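Local coordinates for poly-gamma-glutamate hydrolase (Bacillus phage phiNIT1, PDB 3A9L), which hydrolyses the gamma-glutamyl linkages of bacterial poly-gamma-glutamate as a zinc-dependent peptidase, at residues A[15-20]-A[74-79]; A[47-52]-A[63-68]. One frame throughout, in Å; residues are numbered along the deposited sequence.

Contact 1: residues A[15-20]-A[74-79]. With PO4 (phosphate ion), chain D.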
loop_
_atom_site.group_PDB
_atom_site.type_symbol
_atom_site.label_atom_id
_atom_site.label_comp_id
_atom_site.label_asym_id
_atom_site.label_seq_id
_atom_site.Cartn_x
_atom_site.Cartn_y
_atom_site.Cartn_z
ATOM N N ASN A 15 -14.894 12.629 -3.371
ATOM C CA ASN A 15 -16.271 12.944 -3.008
ATOM C C ASN A 15 -17.275 12.385 -4.001
ATOM O O ASN A 15 -18.363 11.984 -3.613
ATOM C CB ASN A 15 -16.459 14.471 -2.880
ATOM C CG ASN A 15 -16.204 14.976 -1.469
ATOM O OD1 ASN A 15 -16.145 14.192 -0.502
ATOM N ND2 ASN A 15 -16.037 16.289 -1.337
ATOM N N ALA A 16 -16.889 12.329 -5.269
ATOM C CA ALA A 16 -17.791 11.943 -6.348
ATOM C C ALA A 16 -17.625 10.501 -6.823
ATOM O O ALA A 16 -18.599 9.878 -7.248
ATOM C CB ALA A 16 -17.624 12.888 -7.491
ATOM N N GLU A 17 -16.394 9.980 -6.776
ATOM C CA GLU A 17 -16.084 8.662 -7.338
ATOM C C GLU A 17 -16.116 7.645 -6.217
ATOM O O GLU A 17 -16.033 8.033 -5.064
ATOM C CB GLU A 17 -14.709 8.679 -7.988
ATOM C CG GLU A 17 -14.586 9.716 -9.107
ATOM C CD GLU A 17 -15.373 9.326 -10.360
ATOM O OE1 GLU A 17 -15.818 8.152 -10.491
ATOM O OE2 GLU A 17 -15.505 10.196 -11.233
ATOM N N THR A 18 -16.271 6.367 -6.552
ATOM C CA THR A 18 -16.357 5.264 -5.556
ATOM C C THR A 18 -15.022 4.526 -5.491
ATOM O O THR A 18 -14.532 4.058 -6.489
ATOM C CB THR A 18 -17.533 4.300 -5.941
ATOM O OG1 THR A 18 -18.763 4.961 -5.632
ATOM C CG2 THR A 18 -17.504 2.930 -5.221
ATOM N N VAL A 19 -14.411 4.444 -4.311
ATOM C CA VAL A 19 -13.130 3.752 -4.233
ATOM C C VAL A 19 -13.325 2.261 -4.491
ATOM O O VAL A 19 -14.354 1.674 -4.101
ATOM C CB VAL A 19 -12.412 4.044 -2.930
ATOM C CG1 VAL A 19 -13.191 3.496 -1.751
ATOM C CG2 VAL A 19 -10.978 3.500 -2.969
ATOM N N GLY A 20 -12.365 1.671 -5.180
ATOM C CA GLY A 20 -12.436 0.259 -5.552
ATOM C C GLY A 20 -13.393 -0.022 -6.711
ATOM O O GLY A 20 -13.528 -1.184 -7.122
ATOM N N ASN A 74 -10.728 6.823 -17.869
ATOM C CA ASN A 74 -10.007 7.137 -16.631
ATOM C C ASN A 74 -9.427 8.544 -16.664
ATOM O O ASN A 74 -8.910 9.032 -15.657
ATOM C CB ASN A 74 -8.903 6.112 -16.365
ATOM C CG ASN A 74 -9.447 4.782 -15.855
ATOM O OD1 ASN A 74 -9.706 4.612 -14.667
ATOM N ND2 ASN A 74 -9.606 3.825 -16.766
ATOM N N SER A 75 -9.509 9.220 -17.820
ATOM C CA SER A 75 -8.990 10.582 -17.891
ATOM C C SER A 75 -9.721 11.523 -16.952
ATOM O O SER A 75 -9.179 12.556 -16.571
ATOM C CB SER A 75 -9.028 11.142 -19.312
ATOM O OG SER A 75 -10.345 11.080 -19.778
ATOM N N ARG A 76 -10.956 11.177 -16.597
ATOM C CA ARG A 76 -11.735 11.970 -15.638
ATOM C C ARG A 76 -11.166 11.867 -14.220
ATOM O O ARG A 76 -11.479 12.675 -13.351
ATOM C CB ARG A 76 -13.237 11.602 -15.675
ATOM C CG ARG A 76 -13.676 10.369 -14.949
ATOM C CD ARG A 76 -15.213 10.346 -14.832
ATOM N NE ARG A 76 -15.688 9.271 -13.953
ATOM C CZ ARG A 76 -16.129 8.079 -14.371
ATOM N NH1 ARG A 76 -16.172 7.779 -15.669
ATOM N NH2 ARG A 76 -16.551 7.178 -13.481
ATOM N N LEU A 77 -10.318 10.856 -14.010
ATOM C CA LEU A 77 -9.691 10.656 -12.717
ATOM C C LEU A 77 -8.337 11.391 -12.660
ATOM O O LEU A 77 -7.586 11.292 -11.665
ATOM C CB LEU A 77 -9.529 9.162 -12.462
ATOM C CG LEU A 77 -10.789 8.315 -12.567
ATOM C CD1 LEU A 77 -10.398 6.854 -12.626
ATOM C CD2 LEU A 77 -11.753 8.590 -11.395
ATOM N N HIS A 78 -8.044 12.144 -13.722
ATOM C CA HIS A 78 -6.782 12.864 -13.828
ATOM C C HIS A 78 -6.836 14.172 -13.075
ATOM O O HIS A 78 -7.633 15.055 -13.411
ATOM C CB HIS A 78 -6.382 13.074 -15.301
ATOM C CG HIS A 78 -5.096 13.822 -15.480
ATOM N ND1 HIS A 78 -5.043 15.197 -15.588
ATOM C CD2 HIS A 78 -3.818 13.388 -15.587
ATOM C CE1 HIS A 78 -3.790 15.579 -15.743
ATOM N NE2 HIS A 78 -3.025 14.499 -15.750
ATOM N N VAL A 79 -5.988 14.281 -12.050
ATOM C CA VAL A 79 -5.741 15.538 -11.383
ATOM C C VAL A 79 -4.266 15.887 -11.588
ATOM O O VAL A 79 -3.352 15.212 -11.097
ATOM C CB VAL A 79 -6.213 15.520 -9.900
ATOM C CG1 VAL A 79 -5.762 16.750 -9.153
ATOM C CG2 VAL A 79 -7.779 15.447 -9.845
HETATM P P PO4 D . 0.250 15.963 -15.579
HETATM O O1 PO4 D . -0.784 17.060 -15.713
HETATM O O2 PO4 D . 1.511 16.261 -16.375
HETATM O O3 PO4 D . 0.600 15.931 -14.115
HETATM O O4 PO4 D . -0.311 14.644 -16.034
#

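Contact 2: residues A[47-52]-A[63-68]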
loop_
_atom_site.group_PDB
_atom_site.type_symbol
_atom_site.label_atom_id
_atom_site.label_comp_id
_atom_site.label_asym_id
_atom_site.label_seq_id
_atom_site.Cartn_x
_atom_site.Cartn_y
_atom_site.Cartn_z
ATOM N N GLY A 47 0.672 2.040 -18.158
ATOM C CA GLY A 47 2.055 1.598 -18.067
ATOM C C GLY A 47 2.856 2.102 -16.877
ATOM O O GLY A 47 3.932 1.565 -16.567
ATOM N N THR A 48 2.387 3.177 -16.248
ATOM C CA THR A 48 3.039 3.705 -15.047
ATOM C C THR A 48 3.030 2.703 -13.880
ATOM O O THR A 48 4.023 2.558 -13.160
ATOM C CB THR A 48 2.372 5.028 -14.585
ATOM O OG1 THR A 48 0.961 4.868 -14.643
ATOM C CG2 THR A 48 2.754 6.176 -15.511
ATOM N N THR A 49 1.901 2.041 -13.667
ATOM C CA THR A 49 1.815 1.020 -12.619
ATOM C C THR A 49 2.896 -0.032 -12.759
ATOM O O THR A 49 3.586 -0.336 -11.791
ATOM C CB THR A 49 0.440 0.307 -12.636
ATOM O OG1 THR A 49 -0.565 1.211 -12.196
ATOM C CG2 THR A 49 0.432 -0.921 -11.715
ATOM N N GLU A 50 3.064 -0.551 -13.982
ATOM C CA GLU A 50 3.925 -1.735 -14.226
ATOM C C GLU A 50 5.386 -1.326 -14.175
ATOM O O GLU A 50 6.236 -2.067 -13.679
ATOM C CB GLU A 50 3.594 -2.389 -15.577
ATOM C CG GLU A 50 2.166 -3.033 -15.641
ATOM C CD GLU A 50 0.998 -2.061 -15.821
ATOM O OE1 GLU A 50 1.157 -0.974 -16.409
ATOM O OE2 GLU A 50 -0.129 -2.405 -15.367
ATOM N N LEU A 51 5.672 -0.139 -14.699
ATOM C CA LEU A 51 7.034 0.361 -14.628
ATOM C C LEU A 51 7.399 0.661 -13.196
ATOM O O LEU A 51 8.510 0.407 -12.805
ATOM C CB LEU A 51 7.250 1.576 -15.540
ATOM C CG LEU A 51 8.600 2.291 -15.407
ATOM C CD1 LEU A 51 9.780 1.371 -15.837
ATOM C CD2 LEU A 51 8.603 3.601 -16.147
ATOM N N ILE A 52 6.475 1.212 -12.411
ATOM C CA ILE A 52 6.801 1.507 -11.011
ATOM C C ILE A 52 7.045 0.211 -10.226
ATOM O O ILE A 52 7.954 0.147 -9.390
ATOM C CB ILE A 52 5.754 2.385 -10.354
ATOM C CG1 ILE A 52 6.016 3.846 -10.753
ATOM C CG2 ILE A 52 5.761 2.200 -8.831
ATOM C CD1 ILE A 52 4.827 4.721 -10.672
ATOM N N LEU A 63 6.835 2.843 -2.762
ATOM C CA LEU A 63 5.895 2.888 -3.872
ATOM C C LEU A 63 4.639 3.614 -3.428
ATOM O O LEU A 63 4.188 3.465 -2.285
ATOM C CB LEU A 63 5.528 1.449 -4.297
ATOM C CG LEU A 63 4.378 1.103 -5.255
ATOM C CD1 LEU A 63 4.621 -0.230 -5.994
ATOM C CD2 LEU A 63 2.998 1.106 -4.574
ATOM N N TYR A 64 4.065 4.398 -4.341
ATOM C CA TYR A 64 2.716 4.933 -4.154
ATOM C C TYR A 64 2.103 4.990 -5.518
ATOM O O TYR A 64 2.783 5.437 -6.438
ATOM C CB TYR A 64 2.755 6.344 -3.588
ATOM C CG TYR A 64 1.397 7.016 -3.620
ATOM C CD1 TYR A 64 0.960 7.700 -4.768
ATOM C CD2 TYR A 64 0.559 6.972 -2.528
ATOM C CE1 TYR A 64 -0.248 8.305 -4.805
ATOM C CE2 TYR A 64 -0.665 7.597 -2.552
ATOM C CZ TYR A 64 -1.060 8.245 -3.691
ATOM O OH TYR A 64 -2.274 8.842 -3.750
ATOM N N LEU A 65 0.840 4.562 -5.644
ATOM C CA LEU A 65 0.095 4.622 -6.922
ATOM C C LEU A 65 -1.353 5.017 -6.723
ATOM O O LEU A 65 -2.092 4.320 -6.026
ATOM C CB LEU A 65 0.067 3.243 -7.572
ATOM C CG LEU A 65 1.314 2.509 -7.962
ATOM C CD1 LEU A 65 0.886 1.144 -8.396
ATOM C CD2 LEU A 65 2.032 3.253 -9.112
ATOM N N PHE A 66 -1.773 6.118 -7.331
ATOM C CA PHE A 66 -3.208 6.455 -7.386
ATOM C C PHE A 66 -3.666 5.961 -8.726
ATOM O O PHE A 66 -3.213 6.473 -9.755
ATOM C CB PHE A 66 -3.449 7.976 -7.245
ATOM C CG PHE A 66 -4.904 8.363 -7.198
ATOM C CD1 PHE A 66 -5.599 8.640 -8.392
ATOM C CD2 PHE A 66 -5.582 8.495 -5.986
ATOM C CE1 PHE A 66 -6.953 8.984 -8.373
ATOM C CE2 PHE A 66 -6.930 8.846 -5.965
ATOM C CZ PHE A 66 -7.615 9.097 -7.165
ATOM N N GLN A 67 -4.514 4.923 -8.714
ATOM C CA GLN A 67 -4.782 4.132 -9.932
ATOM C C GLN A 67 -6.211 4.292 -10.422
ATOM O O GLN A 67 -7.134 4.114 -9.630
ATOM C CB GLN A 67 -4.567 2.629 -9.642
ATOM C CG GLN A 67 -3.118 2.178 -9.368
ATOM C CD GLN A 67 -2.935 0.675 -9.595
ATOM O OE1 GLN A 67 -2.267 0.265 -10.538
ATOM N NE2 GLN A 67 -3.589 -0.138 -8.787
ATOM N N GLY A 68 -6.383 4.603 -11.719
ATOM C CA GLY A 68 -7.680 4.436 -12.390
ATOM C C GLY A 68 -8.005 2.976 -12.672
ATOM O O GLY A 68 -7.130 2.211 -13.090
#

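Contact 1: residues A[15-20]-A[74-79]
The carboxylate of Glu17 and the guanidinium of Arg76 form a salt bridge that rests most securely on one hydrogen bond. Arg76 NH2 donates to Glu17 OE1 over 3.2 Å with an N-H...O angle of 161°. It meets the syn side of that oxygen, slightly out of the carboxylate plane. Arg76 NE, 2.9 Å from Glu17 OE2, makes a second, less certain bond, because the position of OE2 is less sure. The carboxylate meets the guanidinium at its edge, with the planes 29° apart. Arg76 reaches across because its chain runs extended from CG to NE, whereas the Glu17 chain is bent at its second torsion, turning its carboxylate toward the arginine.

Apolar contact is confined to one methyl: Leu77 CD2 lies 3.8 Å from Glu17 CG and equally near its CD. The buried surface is small, 127 Å² over both sides, which fits a contact resting on a few side chains.

On residues 74-79 a separate polar interaction involves a phosphate ion, probably from the crystallisation liquor. His78 NE2 donates to PO4 O4 at 2.7 Å in an almost straight bond (175°), with the phosphorus in the ring plane; Thr80 and Ser81 also bind the ion. His78 ND1 is hydrogen-bonded to Asp5, which fixes the ring from its other nitrogen.

Glu17 is the first non-helical residue after helix 10-16, and Arg76 and Leu77 belong to a 3-10 turn between strand 62-68 and helix 87-94. Val79 O accepts a hydrogen bond from the zinc ligand His40, tying this loop to strand 34-42.

Contact 2: residues A[47-52]-A[63-68]
Thr49 and Ile52 of helix 48-59 pack against Leu63, Leu65 and Gln67 of strand 62-68, within the beta-alpha-beta unit formed by strand 34-42, this helix and this strand. The helix segment runs nearly antiparallel to the strand, with 168° between their directions and 9.7 Å between their axes, as expected where the connecting helix returns along one face of the sheet. All five touching residues are buried.

Leu63 makes the first contact. Its CD1 lies 3.9 Å from Ile52 CG2, the two side chains meeting at a slant. Leu63 also has backbone hydrogen bonding to Lys28 of the antiparallel neighbouring strand 23-29.

Tyr64 directs its CB away from the helix; its hydroxyl is hydrogen-bonded to Glu86.

Leu65 is the middle of the interface and splits its two methyls between the helix residues. CD2 is 3.5 Å from Ile52 CD1, the Ile52 and Leu65 chains running alongside and pointing opposite ways; CD1 lies 3.9 Å from Thr49 CG2, where the side chains are nearly perpendicular. Ile52 CG2, anti to the backbone N, touches both leucines, with Leu65 CD2 also 3.9 Å from it, while the CG1 branch, anti to the carbonyl carbon (chi1 -81°), brings CD1 to Leu65.

Gln67 replaces apolar packing with a polar link. Its chain, extended beyond CG, brings the amide to the helix, while NE2 is held by Asn24 of strand 23-29. Thr49 OG1 is also hydrogen-bonded to the backbone N of Gly42, giving this buried hydroxyl two partners. Across the interface, Thr49 OG1 donates to Gln67 OE1 at 2.6 Å, in the carbonyl plane on a lone pair, with a C=O...O angle of 138°.

In the fold
Contacts 1 and 2 have centres 15 Å apart and are joined through strand 62-68 and the loop that follows it. Along the chain, residues 15-20 come first, then 47-52 and 63-68, and finally 74-79, so contact 2 falls within the span bracketed by contact 1. They meet directly where Leu77 CD1 lies 3.6 Å from Gly68 CA. The centre of contact 2, a buried helix-on-sheet contact, is about 7 Å, and that of contact 1 about 18 Å, from the centre of the chain. Leu77 and Ile52 have side chains about 11 Å and 10 Å from the zinc ion, so both contacts approach the metal site without supplying a ligand; the ligands are His40, Glu45 and His103.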